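Local coordinates for lumazine protein (Photobacterium kishitanii, PDB 3A35) that binds riboflavin or its lumazine chromophore and, as an antenna, probably shifts the bioluminescence of bacterial luciferase to shorter wavelength, at residues 1-5 and 84-88; 136-141 and 178-184; 105-109 and 121-125; 116-122 and 155-161. All coordinates share one frame; numbering follows the deposited sequence.

Contact 1. Residues 1-5 and 84-88; sequences MFKGI and EVRPE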
loop_
_atom_site.group_PDB
_atom_site.type_symbol
_atom_site.label_atom_id
_atom_site.label_comp_id
_atom_site.label_asym_id
_atom_site.label_seq_id
_atom_site.Cartn_x
_atom_site.Cartn_y
_atom_site.Cartn_z
ATOM N N MET A 1 -9.526 10.531 -6.377
ATOM C CA MET A 1 -8.217 9.870 -6.049
ATOM C C MET A 1 -7.456 10.382 -4.809
ATOM O O MET A 1 -8.047 11.027 -3.996
ATOM C CB MET A 1 -7.346 9.564 -7.260
ATOM C CG MET A 1 -6.653 10.722 -7.813
ATOM S SD MET A 1 -6.408 10.299 -9.595
ATOM C CE MET A 1 -5.900 11.882 -10.287
ATOM N N PHE A 2 -6.232 9.912 -4.618
ATOM C CA PHE A 2 -5.577 9.872 -3.277
ATOM C C PHE A 2 -4.176 10.474 -3.352
ATOM O O PHE A 2 -3.626 10.620 -4.430
ATOM C CB PHE A 2 -5.513 8.362 -2.810
ATOM C CG PHE A 2 -6.835 7.722 -2.605
ATOM C CD1 PHE A 2 -7.424 7.762 -1.433
ATOM C CD2 PHE A 2 -7.452 7.038 -3.647
ATOM C CE1 PHE A 2 -8.615 7.125 -1.186
ATOM C CE2 PHE A 2 -8.694 6.439 -3.499
ATOM C CZ PHE A 2 -9.262 6.441 -2.223
ATOM N N LYS A 3 -3.673 10.874 -2.196
ATOM C CA LYS A 3 -2.357 11.562 -2.205
ATOM C C LYS A 3 -1.202 10.604 -2.199
ATOM O O LYS A 3 -0.045 10.917 -2.511
ATOM C CB LYS A 3 -2.223 12.404 -0.948
ATOM C CG LYS A 3 -3.291 13.483 -0.848
ATOM C CD LYS A 3 -3.376 14.300 0.479
ATOM C CE LYS A 3 -4.143 15.601 0.149
ATOM N NZ LYS A 3 -4.996 16.223 1.195
ATOM N N GLY A 4 -1.459 9.351 -1.790
ATOM C CA GLY A 4 -0.294 8.584 -1.488
ATOM C C GLY A 4 0.554 8.987 -0.294
ATOM O O GLY A 4 1.706 8.764 -0.247
ATOM N N ILE A 5 -0.147 9.511 0.682
ATOM C CA ILE A 5 0.346 9.834 1.976
ATOM C C ILE A 5 -0.485 9.079 2.983
ATOM O O ILE A 5 -1.703 9.291 3.140
ATOM C CB ILE A 5 0.219 11.409 2.289
ATOM C CG1 ILE A 5 1.125 12.102 1.273
ATOM C CG2 ILE A 5 0.734 11.661 3.646
ATOM C CD1 ILE A 5 0.944 13.631 1.312
ATOM N N GLU A 84 -5.323 5.020 3.908
ATOM C CA GLU A 84 -5.484 6.430 3.464
ATOM C C GLU A 84 -6.944 6.622 3.027
ATOM O O GLU A 84 -7.477 5.907 2.157
ATOM C CB GLU A 84 -4.608 6.768 2.319
ATOM C CG GLU A 84 -4.709 8.273 1.922
ATOM C CD GLU A 84 -3.923 8.647 0.726
ATOM O OE1 GLU A 84 -3.184 7.900 0.082
ATOM O OE2 GLU A 84 -4.213 9.842 0.299
ATOM N N VAL A 85 -7.604 7.573 3.697
ATOM C CA VAL A 85 -8.990 7.985 3.318
ATOM C C VAL A 85 -8.875 9.130 2.334
ATOM O O VAL A 85 -7.939 9.894 2.360
ATOM C CB VAL A 85 -9.712 8.376 4.592
ATOM C CG1 VAL A 85 -11.174 8.892 4.261
ATOM C CG2 VAL A 85 -9.777 7.199 5.521
ATOM N N ARG A 86 -9.762 9.194 1.400
ATOM C CA ARG A 86 -9.708 10.242 0.367
ATOM C C ARG A 86 -9.720 11.646 0.970
ATOM O O ARG A 86 -10.359 11.834 2.017
ATOM C CB ARG A 86 -10.800 10.143 -0.680
ATOM C CG ARG A 86 -12.140 10.375 -0.268
ATOM C CD ARG A 86 -13.008 10.353 -1.567
ATOM N NE ARG A 86 -13.169 8.905 -1.774
ATOM C CZ ARG A 86 -12.628 8.230 -2.780
ATOM N NH1 ARG A 86 -11.854 8.846 -3.660
ATOM N NH2 ARG A 86 -12.791 6.935 -2.842
ATOM N N PRO A 87 -9.036 12.607 0.287
ATOM C CA PRO A 87 -9.101 13.967 0.795
ATOM C C PRO A 87 -10.511 14.481 0.971
ATOM O O PRO A 87 -11.428 14.219 0.176
ATOM C CB PRO A 87 -8.450 14.770 -0.374
ATOM C CG PRO A 87 -7.383 13.820 -0.957
ATOM C CD PRO A 87 -8.023 12.438 -0.783
ATOM N N GLU A 88 -10.661 15.197 2.079
ATOM C CA GLU A 88 -11.953 15.688 2.545
ATOM C C GLU A 88 -12.589 16.865 1.660
ATOM O O GLU A 88 -13.782 16.903 1.297
ATOM C CB GLU A 88 -11.685 16.133 4.007
ATOM C CG GLU A 88 -11.714 15.037 4.977
ATOM C CD GLU A 88 -13.153 14.838 5.247
ATOM O OE1 GLU A 88 -13.789 15.614 6.067
ATOM O OE2 GLU A 88 -13.652 13.987 4.534
HETATM O O HOH W 1 -11.059 8.204 -6.000
#

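Contact 2. Residues 136-141 and 178-184; sequences DHIGIN and VNVETLN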
loop_
_atom_site.group_PDB
_atom_site.type_symbol
_atom_site.label_atom_id
_atom_site.label_comp_id
_atom_site.label_asym_id
_atom_site.label_seq_id
_atom_site.Cartn_x
_atom_site.Cartn_y
_atom_site.Cartn_z
ATOM N N ASP A 136 9.376 9.357 -12.835
ATOM C CA ASP A 136 8.029 9.322 -12.350
ATOM C C ASP A 136 8.037 8.917 -10.865
ATOM O O ASP A 136 9.048 8.478 -10.341
ATOM C CB ASP A 136 7.232 8.317 -13.190
ATOM C CG ASP A 136 6.776 8.901 -14.528
ATOM O OD1 ASP A 136 6.251 8.089 -15.318
ATOM O OD2 ASP A 136 6.870 10.161 -14.776
ATOM N N HIS A 137 6.921 9.173 -10.227
ATOM C CA HIS A 137 6.675 8.694 -8.912
ATOM C C HIS A 137 6.174 7.260 -9.106
ATOM O O HIS A 137 5.887 6.753 -10.201
ATOM C CB HIS A 137 5.553 9.514 -8.234
ATOM C CG HIS A 137 6.002 10.721 -7.429
ATOM N ND1 HIS A 137 6.861 11.668 -7.927
ATOM C CD2 HIS A 137 5.642 11.151 -6.187
ATOM C CE1 HIS A 137 7.053 12.618 -7.018
ATOM N NE2 HIS A 137 6.328 12.325 -5.952
ATOM N N ILE A 138 6.158 6.560 -7.980
ATOM C CA ILE A 138 5.603 5.199 -7.975
ATOM C C ILE A 138 4.945 5.099 -6.582
ATOM O O ILE A 138 5.388 5.615 -5.568
ATOM C CB ILE A 138 6.679 4.168 -8.192
ATOM C CG1 ILE A 138 6.066 2.761 -8.463
ATOM C CG2 ILE A 138 7.698 4.044 -7.060
ATOM C CD1 ILE A 138 7.112 1.810 -9.004
ATOM N N GLY A 139 3.872 4.296 -6.565
ATOM C CA GLY A 139 3.207 3.897 -5.270
ATOM C C GLY A 139 3.668 2.491 -4.847
ATOM O O GLY A 139 3.542 1.550 -5.599
ATOM N N ILE A 140 4.121 2.429 -3.604
ATOM C CA ILE A 140 4.538 1.126 -2.998
ATOM C C ILE A 140 3.674 1.047 -1.713
ATOM O O ILE A 140 3.807 1.867 -0.792
ATOM C CB ILE A 140 6.024 1.102 -2.583
ATOM C CG1 ILE A 140 6.905 1.288 -3.858
ATOM C CG2 ILE A 140 6.272 -0.201 -1.839
ATOM C CD1 ILE A 140 6.734 0.228 -4.856
ATOM N N ASN A 141 2.777 0.037 -1.684
ATOM C CA ASN A 141 1.842 -0.043 -0.578
ATOM C C ASN A 141 1.109 1.248 -0.195
ATOM O O ASN A 141 0.800 1.478 0.979
ATOM C CB ASN A 141 2.487 -0.651 0.681
ATOM C CG ASN A 141 2.886 -2.092 0.617
ATOM O OD1 ASN A 141 3.621 -2.509 1.649
ATOM N ND2 ASN A 141 2.429 -2.843 -0.277
ATOM N N VAL A 178 5.110 -6.524 -2.071
ATOM C CA VAL A 178 4.477 -5.153 -1.988
ATOM C C VAL A 178 3.545 -4.966 -3.162
ATOM O O VAL A 178 3.713 -5.533 -4.228
ATOM C CB VAL A 178 5.554 -4.071 -1.974
ATOM C CG1 VAL A 178 6.479 -4.144 -0.815
ATOM C CG2 VAL A 178 6.364 -4.052 -3.287
ATOM N N ASN A 179 2.543 -4.110 -2.922
ATOM C CA ASN A 179 1.619 -3.657 -4.009
ATOM C C ASN A 179 2.239 -2.482 -4.718
ATOM O O ASN A 179 2.589 -1.473 -4.084
ATOM C CB ASN A 179 0.297 -3.153 -3.405
ATOM C CG ASN A 179 -0.513 -4.276 -2.745
ATOM O OD1 ASN A 179 -0.393 -5.479 -3.130
ATOM N ND2 ASN A 179 -1.424 -3.927 -1.859
ATOM N N VAL A 180 2.351 -2.604 -6.055
ATOM C CA VAL A 180 2.918 -1.441 -6.855
ATOM C C VAL A 180 1.844 -0.807 -7.686
ATOM O O VAL A 180 1.016 -1.518 -8.355
ATOM C CB VAL A 180 4.053 -2.037 -7.762
ATOM C CG1 VAL A 180 4.607 -0.897 -8.696
ATOM C CG2 VAL A 180 5.105 -2.768 -6.990
ATOM N N GLU A 181 1.827 0.534 -7.612
ATOM C CA GLU A 181 0.944 1.325 -8.497
ATOM C C GLU A 181 1.915 2.165 -9.330
ATOM O O GLU A 181 2.645 3.014 -8.835
ATOM C CB GLU A 181 -0.073 2.235 -7.809
ATOM C CG GLU A 181 -0.898 2.980 -8.866
ATOM C CD GLU A 181 -1.991 3.700 -8.356
ATOM O OE1 GLU A 181 -2.438 3.651 -7.219
ATOM O OE2 GLU A 181 -2.494 4.540 -9.181
ATOM N N THR A 182 1.950 1.888 -10.641
ATOM C CA THR A 182 2.727 2.741 -11.547
ATOM C C THR A 182 1.823 3.899 -12.016
ATOM O O THR A 182 0.596 3.770 -12.173
ATOM C CB THR A 182 3.235 1.956 -12.749
ATOM O OG1 THR A 182 2.092 1.434 -13.430
ATOM C CG2 THR A 182 4.137 0.789 -12.257
ATOM N N LEU A 183 2.515 5.004 -12.366
ATOM C CA LEU A 183 1.963 6.374 -12.447
ATOM C C LEU A 183 2.578 7.096 -13.612
ATOM O O LEU A 183 3.152 8.216 -13.401
ATOM C CB LEU A 183 2.361 7.181 -11.210
ATOM C CG LEU A 183 1.931 6.694 -9.849
ATOM C CD1 LEU A 183 2.542 7.570 -8.815
ATOM C CD2 LEU A 183 0.363 6.672 -9.641
ATOM N N ASN A 184 2.418 6.556 -14.822
ATOM C CA ASN A 184 1.414 5.530 -15.226
ATOM C C ASN A 184 1.652 5.052 -16.662
ATOM O O ASN A 184 1.949 5.875 -17.567
ATOM C CB ASN A 184 -0.022 6.097 -15.161
ATOM C CG ASN A 184 -0.045 7.603 -15.209
ATOM O OD1 ASN A 184 0.234 8.249 -16.261
ATOM N ND2 ASN A 184 -0.336 8.193 -14.044
HETATM O O HOH W 2 5.426 4.724 -11.856
HETATM O O HOH W 3 4.577 10.368 -11.501
#

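Contact 3. Residues 105-109 and 121-125; sequences VATVD and YIKIP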
loop_
_atom_site.group_PDB
_atom_site.type_symbol
_atom_site.label_atom_id
_atom_site.label_comp_id
_atom_site.label_asym_id
_atom_site.label_seq_id
_atom_site.Cartn_x
_atom_site.Cartn_y
_atom_site.Cartn_z
ATOM N N VAL A 105 2.043 -7.227 -7.926
ATOM C CA VAL A 105 2.933 -7.441 -6.835
ATOM C C VAL A 105 4.376 -7.405 -7.279
ATOM O O VAL A 105 4.754 -7.963 -8.329
ATOM C CB VAL A 105 2.590 -8.746 -6.184
ATOM C CG1 VAL A 105 3.512 -9.055 -5.060
ATOM C CG2 VAL A 105 1.227 -8.749 -5.590
ATOM N N ALA A 106 5.189 -6.817 -6.469
ATOM C CA ALA A 106 6.706 -6.915 -6.621
ATOM C C ALA A 106 7.357 -7.310 -5.342
ATOM O O ALA A 106 6.683 -7.489 -4.291
ATOM C CB ALA A 106 7.281 -5.618 -7.183
ATOM N N THR A 107 8.700 -7.467 -5.255
ATOM C CA THR A 107 9.290 -8.074 -4.076
ATOM C C THR A 107 10.511 -7.280 -3.698
ATOM O O THR A 107 11.350 -6.960 -4.576
ATOM C CB THR A 107 9.707 -9.522 -4.418
ATOM O OG1 THR A 107 8.518 -10.230 -4.763
ATOM C CG2 THR A 107 10.300 -10.236 -3.229
ATOM N N VAL A 108 10.674 -7.002 -2.455
ATOM C CA VAL A 108 11.834 -6.222 -1.907
ATOM C C VAL A 108 13.100 -7.089 -2.156
ATOM O O VAL A 108 13.217 -8.216 -1.665
ATOM C CB VAL A 108 11.642 -5.926 -0.480
ATOM C CG1 VAL A 108 12.884 -5.299 0.154
ATOM C CG2 VAL A 108 10.425 -5.003 -0.296
ATOM N N ASP A 109 14.069 -6.481 -2.842
ATOM C CA ASP A 109 15.373 -7.139 -3.112
ATOM C C ASP A 109 16.301 -6.854 -1.916
ATOM O O ASP A 109 17.202 -7.682 -1.587
ATOM C CB ASP A 109 16.006 -6.540 -4.364
ATOM C CG ASP A 109 17.496 -6.987 -4.567
ATOM O OD1 ASP A 109 17.676 -8.098 -5.099
ATOM O OD2 ASP A 109 18.460 -6.281 -4.155
ATOM N N TYR A 121 14.943 -1.237 -2.328
ATOM C CA TYR A 121 15.210 -1.786 -3.664
ATOM C C TYR A 121 14.221 -2.874 -3.980
ATOM O O TYR A 121 14.135 -3.852 -3.233
ATOM C CB TYR A 121 16.661 -2.387 -3.727
ATOM C CG TYR A 121 17.710 -1.330 -3.383
ATOM C CD1 TYR A 121 18.305 -0.584 -4.384
ATOM C CD2 TYR A 121 18.051 -1.064 -2.074
ATOM C CE1 TYR A 121 19.267 0.420 -4.087
ATOM C CE2 TYR A 121 18.960 -0.022 -1.729
ATOM C CZ TYR A 121 19.578 0.681 -2.743
ATOM O OH TYR A 121 20.495 1.712 -2.357
ATOM N N ILE A 122 13.478 -2.674 -5.046
ATOM C CA ILE A 122 12.334 -3.513 -5.301
ATOM C C ILE A 122 12.533 -4.167 -6.654
ATOM O O ILE A 122 12.723 -3.462 -7.621
ATOM C CB ILE A 122 11.012 -2.670 -5.302
ATOM C CG1 ILE A 122 10.811 -1.941 -3.922
ATOM C CG2 ILE A 122 9.838 -3.614 -5.703
ATOM C CD1 ILE A 122 9.522 -1.245 -3.714
ATOM N N LYS A 123 12.467 -5.485 -6.746
ATOM C CA LYS A 123 12.621 -6.172 -8.016
ATOM C C LYS A 123 11.271 -6.301 -8.709
ATOM O O LYS A 123 10.312 -6.898 -8.120
ATOM C CB LYS A 123 13.286 -7.554 -7.819
ATOM C CG LYS A 123 13.602 -8.230 -9.107
ATOM C CD LYS A 123 14.409 -9.561 -8.859
ATOM C CE LYS A 123 15.840 -9.213 -8.490
ATOM N NZ LYS A 123 16.778 -10.391 -8.467
ATOM N N ILE A 124 11.172 -5.876 -9.963
ATOM C CA ILE A 124 9.926 -5.796 -10.702
ATOM C C ILE A 124 9.826 -7.085 -11.522
ATOM O O ILE A 124 10.803 -7.388 -12.256
ATOM C CB ILE A 124 9.868 -4.517 -11.549
ATOM C CG1 ILE A 124 10.014 -3.224 -10.669
ATOM C CG2 ILE A 124 8.604 -4.541 -12.455
ATOM C CD1 ILE A 124 9.021 -2.970 -9.443
ATOM N N PRO A 125 8.805 -7.933 -11.357
ATOM C CA PRO A 125 8.799 -9.159 -12.183
ATOM C C PRO A 125 8.462 -8.795 -13.632
ATOM O O PRO A 125 8.009 -7.664 -13.886
ATOM C CB PRO A 125 7.726 -10.026 -11.543
ATOM C CG PRO A 125 6.853 -9.041 -10.813
ATOM C CD PRO A 125 7.662 -7.882 -10.411
#

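Contact 4. Residues 116-122 and 155-161; sequences DRLKVYI and IFINYPK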
loop_
_atom_site.group_PDB
_atom_site.type_symbol
_atom_site.label_atom_id
_atom_site.label_comp_id
_atom_site.label_asym_id
_atom_site.label_seq_id
_atom_site.Cartn_x
_atom_site.Cartn_y
_atom_site.Cartn_z
ATOM N N ASP A 116 19.807 8.822 7.703
ATOM C CA ASP A 116 18.409 9.325 7.853
ATOM C C ASP A 116 17.455 8.962 6.709
ATOM O O ASP A 116 16.431 9.640 6.534
ATOM C CB ASP A 116 18.335 10.861 7.992
ATOM C CG ASP A 116 18.987 11.350 9.289
ATOM O OD1 ASP A 116 18.369 11.109 10.364
ATOM O OD2 ASP A 116 20.103 11.940 9.212
ATOM N N ARG A 117 17.881 7.987 5.924
ATOM C CA ARG A 117 17.118 7.524 4.716
ATOM C C ARG A 117 16.797 6.014 4.930
ATOM O O ARG A 117 17.548 5.262 5.571
ATOM C CB ARG A 117 17.947 7.688 3.445
ATOM C CG ARG A 117 18.702 9.047 3.265
ATOM C CD ARG A 117 17.711 10.188 3.290
ATOM N NE ARG A 117 16.656 10.062 2.223
ATOM C CZ ARG A 117 15.701 10.957 1.990
ATOM N NH1 ARG A 117 15.635 12.069 2.723
ATOM N NH2 ARG A 117 14.809 10.805 0.990
ATOM N N LEU A 118 15.637 5.583 4.393
ATOM C CA LEU A 118 15.240 4.172 4.258
ATOM C C LEU A 118 15.368 3.923 2.722
ATOM O O LEU A 118 14.560 4.432 1.928
ATOM C CB LEU A 118 13.812 4.000 4.801
ATOM C CG LEU A 118 13.317 2.555 4.682
ATOM C CD1 LEU A 118 14.104 1.518 5.457
ATOM C CD2 LEU A 118 11.853 2.348 5.051
ATOM N N LYS A 119 16.418 3.202 2.313
ATOM C CA LYS A 119 16.700 2.911 0.940
ATOM C C LYS A 119 16.080 1.561 0.641
ATOM O O LYS A 119 16.499 0.555 1.162
ATOM C CB LYS A 119 18.203 2.818 0.760
ATOM C CG LYS A 119 18.839 4.128 1.006
ATOM C CD LYS A 119 20.303 4.211 0.512
ATOM C CE LYS A 119 20.790 5.625 0.815
ATOM N NZ LYS A 119 22.244 5.608 0.448
ATOM N N VAL A 120 15.117 1.509 -0.271
ATOM C CA VAL A 120 14.363 0.289 -0.580
ATOM C C VAL A 120 14.601 0.001 -2.024
ATOM O O VAL A 120 14.362 0.862 -2.893
ATOM C CB VAL A 120 12.841 0.547 -0.263
ATOM C CG1 VAL A 120 12.066 -0.756 -0.675
ATOM C CG2 VAL A 120 12.670 0.904 1.249
ATOM N N TYR A 121 14.943 -1.237 -2.328
ATOM C CA TYR A 121 15.210 -1.786 -3.664
ATOM C C TYR A 121 14.221 -2.874 -3.980
ATOM O O TYR A 121 14.135 -3.852 -3.233
ATOM C CB TYR A 121 16.661 -2.387 -3.727
ATOM C CG TYR A 121 17.710 -1.330 -3.383
ATOM C CD1 TYR A 121 18.305 -0.584 -4.384
ATOM C CD2 TYR A 121 18.051 -1.064 -2.074
ATOM C CE1 TYR A 121 19.267 0.420 -4.087
ATOM C CE2 TYR A 121 18.960 -0.022 -1.729
ATOM C CZ TYR A 121 19.578 0.681 -2.743
ATOM O OH TYR A 121 20.495 1.712 -2.357
ATOM N N ILE A 122 13.478 -2.674 -5.046
ATOM C CA ILE A 122 12.334 -3.513 -5.301
ATOM C C ILE A 122 12.533 -4.167 -6.654
ATOM O O ILE A 122 12.723 -3.462 -7.621
ATOM C CB ILE A 122 11.012 -2.670 -5.302
ATOM C CG1 ILE A 122 10.811 -1.941 -3.922
ATOM C CG2 ILE A 122 9.838 -3.614 -5.703
ATOM C CD1 ILE A 122 9.522 -1.245 -3.714
ATOM N N ILE A 155 14.123 -1.309 -8.924
ATOM C CA ILE A 155 13.878 0.129 -8.701
ATOM C C ILE A 155 14.348 0.531 -7.307
ATOM O O ILE A 155 14.086 -0.195 -6.328
ATOM C CB ILE A 155 12.383 0.518 -8.959
ATOM C CG1 ILE A 155 11.420 -0.143 -8.023
ATOM C CG2 ILE A 155 12.020 0.265 -10.389
ATOM C CD1 ILE A 155 10.145 0.633 -7.919
ATOM N N PHE A 156 15.074 1.626 -7.156
ATOM C CA PHE A 156 15.585 2.126 -5.942
ATOM C C PHE A 156 14.797 3.338 -5.545
ATOM O O PHE A 156 14.706 4.344 -6.269
ATOM C CB PHE A 156 17.087 2.391 -6.094
ATOM C CG PHE A 156 17.674 3.251 -5.096
ATOM C CD1 PHE A 156 17.312 3.204 -3.739
ATOM C CD2 PHE A 156 18.738 4.098 -5.455
ATOM C CE1 PHE A 156 17.903 4.006 -2.749
ATOM C CE2 PHE A 156 19.323 4.925 -4.522
ATOM C CZ PHE A 156 18.955 4.885 -3.141
ATOM N N ILE A 157 14.143 3.291 -4.395
ATOM C CA ILE A 157 13.431 4.383 -3.824
ATOM C C ILE A 157 14.061 4.791 -2.522
ATOM O O ILE A 157 14.346 3.991 -1.664
ATOM C CB ILE A 157 11.940 4.041 -3.551
ATOM C CG1 ILE A 157 11.329 3.589 -4.869
ATOM C CG2 ILE A 157 11.181 5.379 -3.133
ATOM C CD1 ILE A 157 10.274 2.612 -4.719
ATOM N N ASN A 158 14.354 6.103 -2.391
ATOM C CA ASN A 158 15.116 6.547 -1.248
ATOM C C ASN A 158 14.161 7.419 -0.420
ATOM O O ASN A 158 13.863 8.598 -0.759
ATOM C CB ASN A 158 16.325 7.357 -1.792
ATOM C CG ASN A 158 17.155 7.891 -0.712
ATOM O OD1 ASN A 158 16.804 7.911 0.421
ATOM N ND2 ASN A 158 18.361 8.364 -1.107
ATOM N N TYR A 159 13.600 6.774 0.599
ATOM C CA TYR A 159 12.599 7.399 1.447
ATOM C C TYR A 159 13.223 8.141 2.634
ATOM O O TYR A 159 14.223 7.648 3.149
ATOM C CB TYR A 159 11.667 6.334 2.037
ATOM C CG TYR A 159 10.816 5.574 1.024
ATOM C CD1 TYR A 159 9.661 6.203 0.446
ATOM C CD2 TYR A 159 11.157 4.298 0.689
ATOM C CE1 TYR A 159 8.869 5.490 -0.449
ATOM C CE2 TYR A 159 10.359 3.518 -0.192
ATOM C CZ TYR A 159 9.256 4.163 -0.755
ATOM O OH TYR A 159 8.576 3.335 -1.673
ATOM N N PRO A 160 12.580 9.190 3.127
ATOM C CA PRO A 160 13.040 9.730 4.405
ATOM C C PRO A 160 12.749 8.662 5.460
ATOM O O PRO A 160 11.652 8.086 5.471
ATOM C CB PRO A 160 12.121 10.912 4.648
ATOM C CG PRO A 160 10.931 10.857 3.624
ATOM C CD PRO A 160 11.313 9.813 2.617
ATOM N N LYS A 161 13.673 8.457 6.425
ATOM C CA LYS A 161 13.534 7.348 7.413
ATOM C C LYS A 161 12.260 7.442 8.297
ATOM O O LYS A 161 11.790 6.432 8.760
ATOM C CB LYS A 161 14.824 7.121 8.293
ATOM C CG LYS A 161 14.556 6.200 9.536
ATOM C CD LYS A 161 15.686 5.336 10.030
ATOM C CE LYS A 161 15.764 3.957 9.298
ATOM N NZ LYS A 161 14.611 2.983 9.466
#

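Contact 1. Residues 1-5 and 84-88
Glu84 reaches across to the backbone of Lys3, Gly4 and Ile5, and its fully extended chain explains how. With CG opposite the backbone N (chi1 -176°) and the next torsion also extended, the carboxylate is carried straight to the N-terminal segment. CB and CG both pass the carbonyl oxygen of Ile5, Glu84 CG lying 3.4 Å from Ile5 O. At the tip the two oxygens divide the work. Glu84 OE2 takes the amide of Lys3 on its syn lone pair (Lys3 N to OE2 2.8 Å, angle at the hydrogen 147°). Glu84 OE1 receives a weaker, more bent bond from Gly4 N at 2.9 Å. Two adjacent peptide N-H groups thus meet the buried carboxylate and would probably stabilise its negative charge.

Next to this grip, Phe2 packs on the guanidinium of Arg86: Phe2 CZ is over one face, 3.6 Å from Arg86 NH2, with the two planes 49° apart. Arg86 NH1 and the terminal amine, Met1 N, carry like charges, and one water lying in the guanidinium plane accepts from both. Lys3 runs past the Pro87 ring in the opposite direction, Lys3 CE being 3.9 Å from Pro87 CG.

The contact joins the chain start, ahead of strand 8-17, to the exit of strand 80-84, last strand of the first six-stranded antiparallel barrel. The Phe2 side chain comes within about 4 Å of that of Ser48, a flavin-binding residue, so this seam borders the ligand site of a lumazine-binding domain.

Contact 2. Residues 136-141 and 178-184
Ile140 meets Val178 and Val180 with different branches because its chi1 of -62° places CG2 opposite the backbone N and CG1 beside it. CG2 then rests on Val178, 3.9 Å from Val178 CB, while Ile140 CD1 lies alongside Val180 CG2, pointing the same way. Ile138 is turned differently: with chi1 at -169° it is CG1 that stands opposite the backbone N, and Ile138 CD1 comes to 3.7 Å from Val180 CG1. These aliphatic branches share one face of the sheet, together with Ile157 of strand 154-160.

Antiparallel pairing fixes the register. Gly139 and Glu181 form a hydrogen-bonded pair, Gly139 N to Glu181 O at 2.9 Å and Glu181 N to Gly139 O at 2.8 Å. The next rung is Asn141 N to Asn179 O, also 2.8 Å. Toward Leu183 the ladder changes character, since two waters now join the backbones: one donates to His137 O and accepts from Leu183 N, and the other accepts from His137 N and donates to Leu183 O. Leu183 CD1 packs against His137, 3.6 Å from His137 CB.

The Glu181 carboxylate is held by Thr99 OG1 and Gly100 N, the Asn179 amide by Thr71 N and Asn45 O. The chemistry therefore divides: apolar branches face the barrel interior, whereas the polar ends of the Asn179 and Glu181 side chains tie the strand to loops that include the flavin-binding residue Gly100.

Contact 3. Residues 105-109 and 121-125
Asp109 brings its flat carboxylate past Lys123: the two side chains pass at a slant, Asp109 OD1 lying 4.2 Å from Lys123 NZ, beyond a salt bridge, so any attraction is loosely directed. The ring of Tyr121 leads away from strand 105-109 and has one face stacked on Phe156; here Tyr121 contributes its backbone, its carbonyl oxygen accepting from Asp109, with Asp109 N to Tyr121 O at 2.7 Å. At the other end of the contact the puckered ring of Pro125 meets Val105, Pro125 CG lying 3.4 Å from Val105 O. Pro125 CD touches both Val105 O and the methyl of Ala106.

Thr107 and Lys123 are a hydrogen-bonded antiparallel pair of uneven strength. Lys123 N to Thr107 O measures 2.9 Å, whereas the return bond, Thr107 N to Lys123 O, is weak at 3.3 Å. Thr107 OG1 is engaged by Asp177. On the opposite face, Ile122 has CG2 placed trans to its backbone N (chi1 -59°), which lays that methyl on Ala106 CB at 3.6 Å. Ile124 CD1 reaches the same methyl from farther along the chain, 3.9 Å from Ala106 CB.

The strand axes approach to 4.2 Å with their directions 136° apart, a strong twist for neighbouring antiparallel strands. This is the open end of the beta hairpin formed by strands 104-114 and 117-123, which begins the second six-stranded barrel of the lumazine-binding fold.

Contact 4. Residues 116-122 and 155-161
Arg117 grips Asn158 side-on with two nitrogens, one directed to the side chain and one to the backbone. Arg117 NE meets Asn158 OD1 at 2.8 Å with a nearly straight N-H (172°), and Arg117 NH2 meets Asn158 O at 3.0 Å. Both acceptors lie near the guanidinium plane, but each sees its donor from above the carbonyl plane. The arginine chain bends at chi2 and chi3, folding the guanidinium back over the strand, with Pro160 N over one face; the guanidinium and the Asn158 amide are turned 74° apart.

Between the strands runs a regular antiparallel ladder. The Leu118-Tyr159, Val120-Ile157 and Ile122-Ile155 pairs are each doubly bonded; in the middle one, Val120 N to Ile157 O is 2.9 Å. Past the Leu118-Tyr159 pair, Lys161 N bonds Asp116 O at 3.0 Å.

Packing differs on the two faces. Tyr121 and Phe156 form an offset stack, centroids 4.5 Å apart and planes inclined by 13°, with Tyr121 CE1 3.4 Å from Phe156 CG. The Lys119 chain passes obliquely by that phenyl ring, Lys119 CB being 3.7 Å from Phe156 CE1, and its amine ends in a salt bridge with Glu114. On the other face Val120 CG2 approaches the Tyr159 ring at its edge, 3.8 Å from Tyr159 CD2, next to Ile122, Ile155 and Ile157.

The sheet is thus two-sided: aliphatic branches and the Tyr159 ring turn toward strand 137-140 and the barrel interior, while the opposite surface combines an aromatic stack with a two-pronged, directional arginine-asparagine link.

Contacts 2, 3 and 4 belong to one closed barrel, whereas contact 1 lies at the other lumazine-binding domain, its centre 24 Å from that of contact 3 and on the opposite side of the chain centre. Contacts 2 and 3 adjoin through Val178 N and Ala106 O, 2.9 Å apart, a probable hydrogen bond. Inside the barrel, contact 2 packs on contact 4, Ile138 CD1 to Ile155 CD1 at 3.4 Å. Contacts 3 and 4 share Tyr121 and Ile122 on strand 117-123. Riboflavin, whose pocket is formed by residues between 41 and 102, lies about 6 Å from the Arg86 side chain, about 7 Å from that of Asn179 and about 8 Å from that of Val105.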